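Local coordinates for uncharacterized protein from DUF364 family (Desulfitobacterium hafniense, PDB 3L5O), which is of unknown function but joins an enolase-like and a Rossmann-like fold and has a possible role in heavy-metal chelation, at residues 34-38 against 49-53; 39-44 against 248-252; 129-134 against 265-269; 136-142 against 157-162. One frame throughout, in Å; residues are numbered along the deposited sequence.

Interaction 1: residues 34-38 against 49-53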
loop_
_atom_site.group_PDB
_atom_site.type_symbol
_atom_site.label_atom_id
_atom_site.label_comp_id
_atom_site.label_asym_id
_atom_site.label_seq_id
_atom_site.Cartn_x
_atom_site.Cartn_y
_atom_site.Cartn_z
ATOM N N ASP A 34 -16.713 -6.031 -14.594
ATOM C CA ASP A 34 -17.578 -4.886 -14.859
ATOM C C ASP A 34 -16.880 -3.550 -14.589
ATOM O O ASP A 34 -17.233 -2.536 -15.198
ATOM C CB ASP A 34 -18.839 -4.979 -13.990
ATOM C CG ASP A 34 -19.778 -6.126 -14.408
ATOM O OD1 ASP A 34 -19.518 -6.822 -15.427
ATOM O OD2 ASP A 34 -20.825 -6.399 -13.764
ATOM N N PHE A 35 -15.890 -3.555 -13.693
ATOM C CA PHE A 35 -15.187 -2.328 -13.319
ATOM C C PHE A 35 -14.209 -1.897 -14.396
ATOM O O PHE A 35 -13.323 -2.682 -14.776
ATOM C CB PHE A 35 -14.433 -2.513 -12.002
ATOM C CG PHE A 35 -15.328 -2.604 -10.804
ATOM C CD1 PHE A 35 -16.083 -3.757 -10.568
ATOM C CD2 PHE A 35 -15.446 -1.544 -9.928
ATOM C CE1 PHE A 35 -16.932 -3.845 -9.482
ATOM C CE2 PHE A 35 -16.296 -1.628 -8.839
ATOM C CZ PHE A 35 -17.044 -2.786 -8.623
ATOM N N LEU A 36 -14.326 -0.637 -14.839
ATOM C CA LEU A 36 -13.421 -0.075 -15.855
ATOM C C LEU A 36 -12.524 0.987 -15.305
ATOM O O LEU A 36 -12.820 1.556 -14.248
ATOM C CB LEU A 36 -14.229 0.523 -17.020
ATOM C CG LEU A 36 -15.354 -0.332 -17.591
ATOM C CD1 LEU A 36 -16.125 0.450 -18.643
ATOM C CD2 LEU A 36 -14.802 -1.617 -18.196
ATOM N N VAL A 37 -11.386 1.198 -15.981
ATOM C CA VAL A 37 -10.494 2.336 -15.725
ATOM C C VAL A 37 -11.189 3.528 -16.359
ATOM O O VAL A 37 -11.212 3.648 -17.589
ATOM C CB VAL A 37 -9.098 2.134 -16.400
ATOM C CG1 VAL A 37 -8.175 3.323 -16.157
ATOM C CG2 VAL A 37 -8.423 0.848 -15.912
ATOM N N ASP A 38 -11.833 4.364 -15.549
ATOM C CA ASP A 38 -12.570 5.529 -16.089
ATOM C C ASP A 38 -11.731 6.815 -16.150
ATOM O O ASP A 38 -12.046 7.744 -16.898
ATOM C CB ASP A 38 -13.869 5.752 -15.306
ATOM C CG ASP A 38 -14.820 4.595 -15.471
ATOM O OD1 ASP A 38 -15.023 4.169 -16.636
ATOM O OD2 ASP A 38 -15.363 4.018 -14.513
ATOM N N ILE A 49 -6.149 6.018 -10.152
ATOM C CA ILE A 49 -7.203 5.535 -11.027
ATOM C C ILE A 49 -8.561 5.685 -10.354
ATOM O O ILE A 49 -8.700 5.411 -9.188
ATOM C CB ILE A 49 -6.930 4.050 -11.396
ATOM C CG1 ILE A 49 -5.669 3.975 -12.258
ATOM C CG2 ILE A 49 -8.119 3.414 -12.076
ATOM C CD1 ILE A 49 -5.437 2.655 -12.937
ATOM N N ARG A 50 -9.546 6.139 -11.126
ATOM C CA ARG A 50 -10.965 6.073 -10.783
ATOM C C ARG A 50 -11.651 4.995 -11.589
ATOM O O ARG A 50 -11.457 4.922 -12.789
ATOM C CB ARG A 50 -11.666 7.383 -11.122
ATOM C CG ARG A 50 -13.108 7.416 -10.636
ATOM C CD ARG A 50 -13.767 8.799 -10.711
ATOM N NE ARG A 50 -13.902 9.297 -12.091
ATOM C CZ ARG A 50 -14.779 8.875 -12.981
ATOM N NH1 ARG A 50 -15.636 7.907 -12.688
ATOM N NH2 ARG A 50 -14.797 9.417 -14.197
ATOM N N SER A 51 -12.453 4.167 -10.918
ATOM C CA SER A 51 -13.417 3.274 -11.560
ATOM C C SER A 51 -14.744 3.552 -10.874
ATOM O O SER A 51 -14.866 3.262 -9.684
ATOM C CB SER A 51 -13.057 1.790 -11.350
ATOM O OG SER A 51 -14.026 0.923 -11.955
ATOM N N GLY A 52 -15.720 4.089 -11.623
ATOM C CA GLY A 52 -16.935 4.639 -11.041
ATOM C C GLY A 52 -16.727 5.664 -9.932
ATOM O O GLY A 52 -16.099 6.702 -10.137
ATOM N N ASN A 53 -17.262 5.359 -8.753
ATOM C CA ASN A 53 -17.094 6.168 -7.532
ATOM C C ASN A 53 -15.825 5.842 -6.691
ATOM O O ASN A 53 -15.564 6.480 -5.660
ATOM C CB ASN A 53 -18.386 5.996 -6.701
ATOM C CG ASN A 53 -18.333 6.660 -5.342
ATOM O OD1 ASN A 53 -18.112 7.867 -5.228
ATOM N ND2 ASN A 53 -18.587 5.870 -4.295
#

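Interaction 2: residues 39-44 against 248-252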
loop_
_atom_site.group_PDB
_atom_site.type_symbol
_atom_site.label_atom_id
_atom_site.label_comp_id
_atom_site.label_asym_id
_atom_site.label_seq_id
_atom_site.Cartn_x
_atom_site.Cartn_y
_atom_site.Cartn_z
ATOM N N GLU A 39 -10.679 6.845 -15.355
ATOM C CA GLU A 39 -9.801 8.008 -15.254
ATOM C C GLU A 39 -8.475 7.529 -14.702
ATOM O O GLU A 39 -8.446 6.658 -13.848
ATOM C CB GLU A 39 -10.434 9.062 -14.334
ATOM C CG GLU A 39 -10.295 10.507 -14.805
ATOM C CD GLU A 39 -10.641 11.541 -13.719
ATOM O OE1 GLU A 39 -11.463 11.246 -12.810
ATOM O OE2 GLU A 39 -10.069 12.660 -13.770
ATOM N N LEU A 40 -7.376 8.127 -15.153
ATOM C CA LEU A 40 -6.044 7.696 -14.767
ATOM C C LEU A 40 -5.052 8.849 -14.908
ATOM O O LEU A 40 -4.932 9.433 -15.978
ATOM C CB LEU A 40 -5.583 6.514 -15.629
ATOM C CG LEU A 40 -4.096 6.134 -15.580
ATOM C CD1 LEU A 40 -3.580 5.814 -14.193
ATOM C CD2 LEU A 40 -3.875 4.941 -16.484
ATOM N N VAL A 41 -4.369 9.173 -13.815
ATOM C CA VAL A 41 -3.288 10.159 -13.835
ATOM C C VAL A 41 -2.039 9.574 -13.183
ATOM O O VAL A 41 -2.111 8.919 -12.139
ATOM C CB VAL A 41 -3.683 11.471 -13.127
ATOM C CG1 VAL A 41 -2.475 12.412 -13.027
ATOM C CG2 VAL A 41 -4.825 12.148 -13.862
ATOM N N CYS A 42 -0.902 9.832 -13.829
ATOM C CA CYS A 42 0.406 9.400 -13.362
ATOM C C CYS A 42 1.172 10.650 -12.933
ATOM O O CYS A 42 1.639 11.418 -13.783
ATOM C CB CYS A 42 1.136 8.666 -14.495
ATOM S SG CYS A 42 2.278 7.360 -13.989
ATOM N N GLY A 43 1.270 10.857 -11.625
ATOM C CA GLY A 43 1.994 11.993 -11.066
ATOM C C GLY A 43 3.387 11.599 -10.651
ATOM O O GLY A 43 3.776 10.436 -10.811
ATOM N N THR A 44 4.123 12.567 -10.101
ATOM C CA THR A 44 5.516 12.381 -9.690
ATOM C C THR A 44 5.688 11.409 -8.522
ATOM O O THR A 44 6.680 10.659 -8.469
ATOM C CB THR A 44 6.112 13.736 -9.272
ATOM O OG1 THR A 44 6.132 14.619 -10.398
ATOM C CG2 THR A 44 7.583 13.603 -8.855
ATOM N N PHE A 248 -7.350 13.666 -7.324
ATOM C CA PHE A 248 -6.716 13.839 -8.638
ATOM C C PHE A 248 -5.966 15.162 -8.761
ATOM O O PHE A 248 -4.886 15.206 -9.338
ATOM C CB PHE A 248 -7.738 13.715 -9.762
ATOM C CG PHE A 248 -7.970 12.287 -10.229
ATOM C CD1 PHE A 248 -8.786 11.418 -9.502
ATOM C CD2 PHE A 248 -7.367 11.821 -11.393
ATOM C CE1 PHE A 248 -9.010 10.104 -9.941
ATOM C CE2 PHE A 248 -7.587 10.530 -11.835
ATOM C CZ PHE A 248 -8.409 9.658 -11.098
ATOM N N ARG A 249 -6.532 16.230 -8.211
ATOM C CA ARG A 249 -5.844 17.518 -8.192
ATOM C C ARG A 249 -4.500 17.366 -7.525
ATOM O O ARG A 249 -3.492 17.773 -8.073
ATOM C CB ARG A 249 -6.691 18.594 -7.504
ATOM C CG ARG A 249 -7.993 18.892 -8.252
ATOM C CD ARG A 249 -8.671 20.211 -7.879
ATOM N NE ARG A 249 -9.345 20.172 -6.573
ATOM C CZ ARG A 249 -10.620 19.813 -6.377
ATOM N NH1 ARG A 249 -11.406 19.454 -7.392
ATOM N NH2 ARG A 249 -11.117 19.819 -5.141
ATOM N N ILE A 250 -4.475 16.731 -6.359
ATOM C CA ILE A 250 -3.246 16.565 -5.603
ATOM C C ILE A 250 -2.220 15.722 -6.370
ATOM O O ILE A 250 -1.059 16.115 -6.482
ATOM C CB ILE A 250 -3.546 15.928 -4.203
ATOM C CG1 ILE A 250 -4.336 16.913 -3.321
ATOM C CG2 ILE A 250 -2.252 15.492 -3.525
ATOM C CD1 ILE A 250 -5.073 16.280 -2.148
ATOM N N VAL A 251 -2.644 14.565 -6.883
ATOM C CA VAL A 251 -1.728 13.631 -7.562
ATOM C C VAL A 251 -1.123 14.265 -8.817
ATOM O O VAL A 251 0.034 14.005 -9.160
ATOM C CB VAL A 251 -2.430 12.286 -7.975
ATOM C CG1 VAL A 251 -1.465 11.373 -8.761
ATOM C CG2 VAL A 251 -2.989 11.549 -6.747
ATOM N N ALA A 252 -1.911 15.111 -9.475
ATOM C CA ALA A 252 -1.495 15.786 -10.696
ATOM C C ALA A 252 -0.571 16.981 -10.444
ATOM O O ALA A 252 -0.114 17.603 -11.400
ATOM C CB ALA A 252 -2.723 16.244 -11.484
#

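Interaction 3: residues 129-134 against 265-269. With EDO (1,2-ethanediol), chain G.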
loop_
_atom_site.group_PDB
_atom_site.type_symbol
_atom_site.label_atom_id
_atom_site.label_comp_id
_atom_site.label_asym_id
_atom_site.label_seq_id
_atom_site.Cartn_x
_atom_site.Cartn_y
_atom_site.Cartn_z
ATOM N N ASN A 129 -6.847 4.941 14.314
ATOM C CA ASN A 129 -6.577 5.598 13.029
ATOM C C ASN A 129 -5.191 5.219 12.421
ATOM O O ASN A 129 -5.089 4.322 11.565
ATOM C CB ASN A 129 -6.750 7.134 13.163
ATOM C CG ASN A 129 -6.157 7.705 14.478
ATOM O OD1 ASN A 129 -5.822 6.968 15.410
ATOM N ND2 ASN A 129 -6.019 9.027 14.531
ATOM N N ASP A 130 -4.147 5.914 12.877
ATOM C CA ASP A 130 -2.756 5.667 12.509
ATOM C C ASP A 130 -2.311 4.357 13.151
ATOM O O ASP A 130 -2.461 4.204 14.362
ATOM C CB ASP A 130 -1.924 6.836 13.062
ATOM C CG ASP A 130 -0.460 6.763 12.691
ATOM O OD1 ASP A 130 0.226 5.789 13.063
ATOM O OD2 ASP A 130 0.103 7.667 12.052
ATOM N N PRO A 131 -1.740 3.424 12.392
ATOM C CA PRO A 131 -1.440 2.092 12.931
ATOM C C PRO A 131 -0.281 2.086 13.922
ATOM O O PRO A 131 -0.206 1.186 14.765
ATOM C CB PRO A 131 -1.082 1.280 11.685
ATOM C CG PRO A 131 -0.582 2.257 10.735
ATOM C CD PRO A 131 -1.293 3.553 11.001
ATOM N N PHE A 132 0.613 3.063 13.809
ATOM C CA PHE A 132 1.788 3.134 14.681
ATOM C C PHE A 132 1.339 3.622 16.054
ATOM O O PHE A 132 1.706 3.044 17.075
ATOM C CB PHE A 132 2.872 4.031 14.072
ATOM C CG PHE A 132 3.398 3.534 12.737
ATOM C CD1 PHE A 132 4.087 2.333 12.652
ATOM C CD2 PHE A 132 3.179 4.258 11.564
ATOM C CE1 PHE A 132 4.554 1.857 11.410
ATOM C CE2 PHE A 132 3.647 3.800 10.338
ATOM C CZ PHE A 132 4.346 2.607 10.261
ATOM N N ILE A 133 0.488 4.644 16.059
ATOM C CA ILE A 133 -0.131 5.150 17.284
ATOM C C ILE A 133 -1.057 4.138 17.927
ATOM O O ILE A 133 -1.010 3.942 19.139
ATOM C CB ILE A 133 -0.871 6.464 17.004
ATOM C CG1 ILE A 133 0.148 7.598 16.855
ATOM C CG2 ILE A 133 -1.855 6.815 18.138
ATOM C CD1 ILE A 133 -0.329 8.697 15.953
HETATM N N MSE A 134 -1.892 3.500 17.128
HETATM C CA MSE A 134 -2.761 2.433 17.616
HETATM C C MSE A 134 -2.038 1.358 18.418
HETATM O O MSE A 134 -2.613 0.796 19.338
HETATM C CB MSE A 134 -3.396 1.697 16.446
HETATM C CG MSE A 134 -4.598 2.337 15.812
HETATM SE SE MSE A 134 -5.137 1.106 14.357
HETATM C CE MSE A 134 -6.773 0.342 15.235
ATOM N N LYS A 265 -7.748 7.919 6.925
ATOM C CA LYS A 265 -7.049 6.667 7.169
ATOM C C LYS A 265 -8.045 5.611 7.656
ATOM O O LYS A 265 -8.972 5.928 8.403
ATOM C CB LYS A 265 -5.947 6.846 8.223
ATOM C CG LYS A 265 -4.821 7.815 7.813
ATOM C CD LYS A 265 -3.777 7.970 8.901
ATOM C CE LYS A 265 -2.516 8.638 8.369
ATOM N NZ LYS A 265 -1.500 8.922 9.420
ATOM N N VAL A 266 -7.837 4.363 7.243
ATOM C CA VAL A 266 -8.665 3.243 7.670
ATOM C C VAL A 266 -7.816 1.972 7.882
ATOM O O VAL A 266 -6.916 1.666 7.104
ATOM C CB VAL A 266 -9.793 2.941 6.641
ATOM C CG1 VAL A 266 -10.613 4.179 6.324
ATOM C CG2 VAL A 266 -9.228 2.412 5.374
ATOM N N THR A 267 -8.149 1.214 8.912
ATOM C CA THR A 267 -7.405 0.015 9.277
ATOM C C THR A 267 -8.358 -1.179 9.408
ATOM O O THR A 267 -9.390 -1.066 10.068
ATOM C CB THR A 267 -6.669 0.269 10.613
ATOM O OG1 THR A 267 -5.620 1.229 10.420
ATOM C CG2 THR A 267 -5.960 -0.989 11.111
ATOM N N ILE A 268 -8.055 -2.300 8.756
ATOM C CA ILE A 268 -8.759 -3.546 9.058
ATOM C C ILE A 268 -7.805 -4.584 9.624
ATOM O O ILE A 268 -6.659 -4.686 9.195
ATOM C CB ILE A 268 -9.571 -4.103 7.853
ATOM C CG1 ILE A 268 -8.793 -4.026 6.540
ATOM C CG2 ILE A 268 -10.860 -3.328 7.707
ATOM C CD1 ILE A 268 -9.571 -4.601 5.359
ATOM N N LYS A 269 -8.278 -5.298 10.638
ATOM C CA LYS A 269 -7.551 -6.404 11.227
ATOM C C LYS A 269 -8.186 -7.743 10.865
ATOM O O LYS A 269 -9.400 -7.851 10.666
ATOM C CB LYS A 269 -7.514 -6.273 12.747
ATOM C CG LYS A 269 -6.770 -5.054 13.290
ATOM C CD LYS A 269 -6.662 -5.163 14.811
ATOM C CE LYS A 269 -5.911 -3.998 15.450
ATOM N NZ LYS A 269 -6.674 -2.724 15.376
HETATM C C1 EDO G . 0.655 5.694 9.047
HETATM O O1 EDO G . -0.455 6.328 9.647
HETATM C C2 EDO G . 1.069 6.448 7.804
HETATM O O2 EDO G . 2.261 7.160 8.071
#

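Interaction 4: residues 136-142 against 157-162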
loop_
_atom_site.group_PDB
_atom_site.type_symbol
_atom_site.label_atom_id
_atom_site.label_comp_id
_atom_site.label_asym_id
_atom_site.label_seq_id
_atom_site.Cartn_x
_atom_site.Cartn_y
_atom_site.Cartn_z
ATOM N N GLN A 136 1.067 1.419 20.072
ATOM C CA GLN A 136 2.126 1.832 20.998
ATOM C C GLN A 136 2.157 0.978 22.251
ATOM O O GLN A 136 3.219 0.532 22.676
ATOM C CB GLN A 136 1.928 3.265 21.456
ATOM C CG GLN A 136 2.048 4.306 20.382
ATOM C CD GLN A 136 1.662 5.663 20.927
ATOM O OE1 GLN A 136 0.539 6.139 20.721
ATOM N NE2 GLN A 136 2.567 6.260 21.676
ATOM N N ASN A 137 0.993 0.785 22.863
ATOM C CA ASN A 137 0.892 -0.080 24.038
ATOM C C ASN A 137 1.337 -1.518 23.759
ATOM O O ASN A 137 2.109 -2.101 24.515
ATOM C CB ASN A 137 -0.535 -0.055 24.592
ATOM C CG ASN A 137 -0.816 1.200 25.385
ATOM O OD1 ASN A 137 -0.185 1.446 26.412
ATOM N ND2 ASN A 137 -1.754 2.010 24.908
ATOM N N GLU A 138 0.890 -2.055 22.637
ATOM C CA GLU A 138 1.124 -3.451 22.292
ATOM C C GLU A 138 2.587 -3.813 22.064
ATOM O O GLU A 138 3.012 -4.913 22.402
ATOM C CB GLU A 138 0.363 -3.781 21.030
ATOM C CG GLU A 138 0.056 -5.248 20.906
ATOM C CD GLU A 138 -0.742 -5.518 19.670
ATOM O OE1 GLU A 138 -0.348 -4.973 18.616
ATOM O OE2 GLU A 138 -1.750 -6.254 19.767
ATOM N N VAL A 139 3.345 -2.879 21.490
ATOM C CA VAL A 139 4.724 -3.125 21.089
ATOM C C VAL A 139 5.746 -2.727 22.138
ATOM O O VAL A 139 6.934 -2.877 21.898
ATOM C CB VAL A 139 5.069 -2.402 19.762
ATOM C CG1 VAL A 139 4.114 -2.811 18.660
ATOM C CG2 VAL A 139 5.084 -0.878 19.938
ATOM N N LYS A 140 5.291 -2.214 23.281
ATOM C CA LYS A 140 6.172 -1.775 24.349
ATOM C C LYS A 140 7.069 -2.924 24.787
ATOM O O LYS A 140 6.566 -3.992 25.113
ATOM C CB LYS A 140 5.358 -1.304 25.581
ATOM C CG LYS A 140 4.922 0.168 25.584
ATOM C CD LYS A 140 4.622 0.671 27.030
ATOM C CE LYS A 140 4.846 2.196 27.189
ATOM N NZ LYS A 140 3.984 3.017 26.273
ATOM N N GLY A 141 8.380 -2.693 24.798
ATOM C CA GLY A 141 9.366 -3.675 25.202
ATOM C C GLY A 141 9.642 -4.779 24.193
ATOM O O GLY A 141 10.414 -5.680 24.465
ATOM N N LYS A 142 9.047 -4.691 23.013
ATOM C CA LYS A 142 9.124 -5.760 22.021
ATOM C C LYS A 142 10.042 -5.373 20.880
ATOM O O LYS A 142 10.448 -4.225 20.759
ATOM C CB LYS A 142 7.730 -6.087 21.501
ATOM C CG LYS A 142 6.740 -6.491 22.576
ATOM C CD LYS A 142 7.222 -7.697 23.362
ATOM C CE LYS A 142 6.072 -8.392 24.047
ATOM N NZ LYS A 142 6.550 -9.330 25.116
ATOM N N LEU A 157 8.071 5.470 18.075
ATOM C CA LEU A 157 8.359 4.100 18.455
ATOM C C LEU A 157 9.682 3.869 19.154
ATOM O O LEU A 157 9.765 3.021 20.024
ATOM C CB LEU A 157 8.268 3.197 17.206
ATOM C CG LEU A 157 6.873 2.857 16.705
ATOM C CD1 LEU A 157 6.999 1.770 15.640
ATOM C CD2 LEU A 157 5.958 2.419 17.833
ATOM N N GLU A 158 10.741 4.576 18.788
ATOM C CA GLU A 158 12.045 4.246 19.368
ATOM C C GLU A 158 12.127 4.318 20.912
ATOM O O GLU A 158 12.781 3.461 21.505
ATOM C CB GLU A 158 13.196 5.062 18.753
ATOM C CG GLU A 158 14.608 4.515 19.070
ATOM C CD GLU A 158 14.850 3.035 18.645
ATOM O OE1 GLU A 158 14.457 2.073 19.395
ATOM O OE2 GLU A 158 15.478 2.814 17.565
ATOM N N PRO A 159 11.471 5.287 21.558
ATOM C CA PRO A 159 11.507 5.381 23.028
ATOM C C PRO A 159 10.860 4.197 23.758
ATOM O O PRO A 159 11.285 3.900 24.862
ATOM C CB PRO A 159 10.719 6.661 23.316
ATOM C CG PRO A 159 10.671 7.395 22.011
ATOM C CD PRO A 159 10.671 6.374 20.967
ATOM N N ILE A 160 9.897 3.524 23.129
ATOM C CA ILE A 160 9.113 2.456 23.771
ATOM C C ILE A 160 9.394 1.025 23.314
ATOM O O ILE A 160 8.865 0.103 23.897
ATOM C CB ILE A 160 7.597 2.727 23.597
ATOM C CG1 ILE A 160 7.165 2.590 22.145
ATOM C CG2 ILE A 160 7.236 4.117 24.167
ATOM C CD1 ILE A 160 5.689 2.810 21.941
ATOM N N CYS A 161 10.193 0.824 22.276
ATOM C CA CYS A 161 10.476 -0.514 21.805
ATOM C C CYS A 161 11.864 -0.604 21.207
ATOM O O CYS A 161 12.591 0.391 21.130
ATOM C CB CYS A 161 9.400 -0.978 20.819
ATOM S SG CYS A 161 9.310 -0.154 19.188
ATOM N N ASP A 162 12.243 -1.823 20.849
ATOM C CA ASP A 162 13.469 -2.120 20.123
ATOM C C ASP A 162 13.129 -2.036 18.615
ATOM O O ASP A 162 12.658 -2.990 18.001
ATOM C CB ASP A 162 13.967 -3.509 20.545
ATOM C CG ASP A 162 15.233 -3.955 19.817
ATOM O OD1 ASP A 162 15.779 -3.190 18.989
ATOM O OD2 ASP A 162 15.737 -5.094 20.024
#

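Interaction 1: residues 34-38 against 49-53
Gly52 N bonds to Asp38 OD2 at 2.9 Å, almost straight at 176°. The carboxylate oxygen accepts through its anti lone pair, the one away from OD1. A second bond comes from the same aspartate: Asp38 N gives its hydrogen to Arg50 O at 2.8 Å. Asp38 thus grips the end of strand 46-51 with its backbone and its side chain together. Its CG lies anti to the carbonyl carbon (chi1 -64°), which carries OD2 over to the Gly52 amide. With an alanine at this position, Gly52 N is likely to lose its acceptor, and the turn after the strand to be held less firmly.

A third bond joins Ser51 to the 34-38 segment. Ser51 OG donates to Leu36 O at 2.7 Å, tilted 22° from the carbonyl plane. The same hydroxyl oxygen sits at the edge of the Phe35 ring, 3.5 Å from Phe35 CD2. Ser51 is buried, so this bond satisfies its hydroxyl inside the protein.

The Arg50 side chain adds to this first shell, its guanidinium laying one face over Asp38 CB. It also backs the turn: NH1 bends back to bond Gly52 O at 2.9 Å, nearly in the guanidinium plane. The arginine therefore braces the glycine whose amide Asp38 holds.

On the inner side Val37 CG1 meets Ile49 CG2. Ile49 packs on helix 91-105, and Phe35, Ile49 and Ser51 touch Leu79 of helix 79-83. The connection after helix 22-29 is thus fastened to the middle strand of the three-stranded antiparallel sheet, just before strand 39-42 begins.

Interaction 2: residues 39-44 against 248-252
The Glu39 carboxylate lies flat over one face of the Phe248 ring, with the two planes only 4° apart. Glu39 OE1 is above the rim of the ring rather than its middle, 3.8 Å from Phe248 CZ. Glu39 OE2 lies over Phe248 CD2, 3.7 Å away. The glutamate chain is extended beyond CG, and its CB and CG also pass along the ring. Charge alone would probably disfavour a carboxylate over this face. The salt bridge from OE1 to Arg50 NE is likely to offset that and to hold the group flat.

Val41 comes to the same ring from another direction. Its CG2 lies at the edge, in the ring plane, 3.6 Å from Phe248 CD2. CG2 is anti to the carbonyl carbon, while CG1 is anti to the backbone N (chi1 173°). This splits the two methyls between partners: CG1 reaches Ala252 CB at 4.1 Å.

Further along, backbone meets backbone. Gly43 CA makes a CA-H...O contact of 3.4 Å with Val251 O. A CB at Gly43 would clash with that oxygen, so the close approach depends on the glycine. Val251 CG1 lies 4.0 Å from Gly43 N.

Phe248 and Val251 also touch Val48 of strand 46-51. The arrangement is a helix packed on a face of an antiparallel sheet. Here helix 244-251, from late in the chain, lies against the N-terminal three-stranded sheet and so ties two distant parts of the chain together.

Interaction 3: residues 129-134 against 265-269
Asp130 OD2 is met by two groups, Lys265 NZ and a bound 1,2-ethanediol. The salt bridge from Lys265 NZ to Asp130 OD2 is long at 3.3 Å, and as a hydrogen bond it is weak. The diol, probably from the crystallisation liquor, fills in between. Its O1 receives a bond from Lys265 NZ at 2.8 Å and gives a weak one to Asp130 OD2. The lysine and aspartate side chains lie side by side and point the same way. Lys265 is extended along its length, which brings its ammonium to the carboxylate.

The other carboxylate oxygen turns to the start of helix 131-134. Asp130 CG is anti to the backbone N (chi1 -177°), and OD1 takes hydrogens from Phe132 N at 2.9 Å and Ile133 N at 3.2 Å. Phe132 N meets it nearly along the C-O bond, Ile133 N from above the carboxylate plane. A leucine in place of Asp130 would probably leave these two amides uncapped and Lys265 without its anionic mate.

Thr267 OG1 lies 3.3 Å from Asn129 O, a weak contact; its stronger partner is Ser237 OG. The side chains of Met134, a selenomethionine, and Thr267 reach toward each other tip to tip, SE 4.0 Å from Thr267 CG2.

The weakly bonded helix 131-134 thus starts with an aspartate N-cap, beside edge strand 263-269 of the seven-stranded mixed sheet, consistent with the Rossmann-like fold.

Interaction 4: residues 136-142 against 157-162
Ile160 carries CG1 between its backbone N and carbonyl carbon (chi1 68°), the crowded position. This sets CG1 on the side of the 136-142 loop, and the extended chi2 (178°) carries CD1 out to Gln136. There CD1 lies 3.4 Å from Gln136 O and 3.8 Å from Gln136 CB. Val139 CG2 takes the same kind of setting (chi1 -56° for CG1). It is turned toward Leu157 CD2 at 4.0 Å, the two side chains crossing at about a right angle. CD1 of Ile160 and SG of Cys161 lie slightly farther from the same methyl.

Lys140 lies obliquely across Ile160, its NZ end near Ile160 CG2. Its CA meets Ile160 O at 3.3 Å in a CA-H...O contact. That carbonyl also accepts from Gly141 N at 3.0 Å, in the carbonyl plane. Asp162 N then bonds to Lys142 O at 3.0 Å. Two turns shape the loop, type I from Asn137 to Lys140 and type II from Val139 to Lys142. Gly141 has positive phi in the second.

Val139 and Cys161 both pack on Val144. The contact joins the loops leading into the parallel strands 143-147 and 162-167. Its chemistry suggests that the fit rests mainly on backbone bonds and apolar contacts.

How the interactions relate
Interactions 1 and 2 form one continuous region. Their centres are 15 Å apart, they share the three-stranded antiparallel sheet, and Glu39 and Arg50 join them. Interactions 3 and 4, with centres 16 Å apart, belong to the part with the seven-stranded mixed sheet. They meet where Phe132 packs on Leu157. Interactions 1 and 4 lie farthest apart, about 41 Å between centres, on opposite sides of the chain's centre. Along the chain interaction 1 closes early, and interaction 4 is nested inside both 2 and 3. Interactions 2 and 3 cross: helix 244-251 reaches the first sheet, then strand 263-269 ends the second. The late chain therefore contributes to both parts.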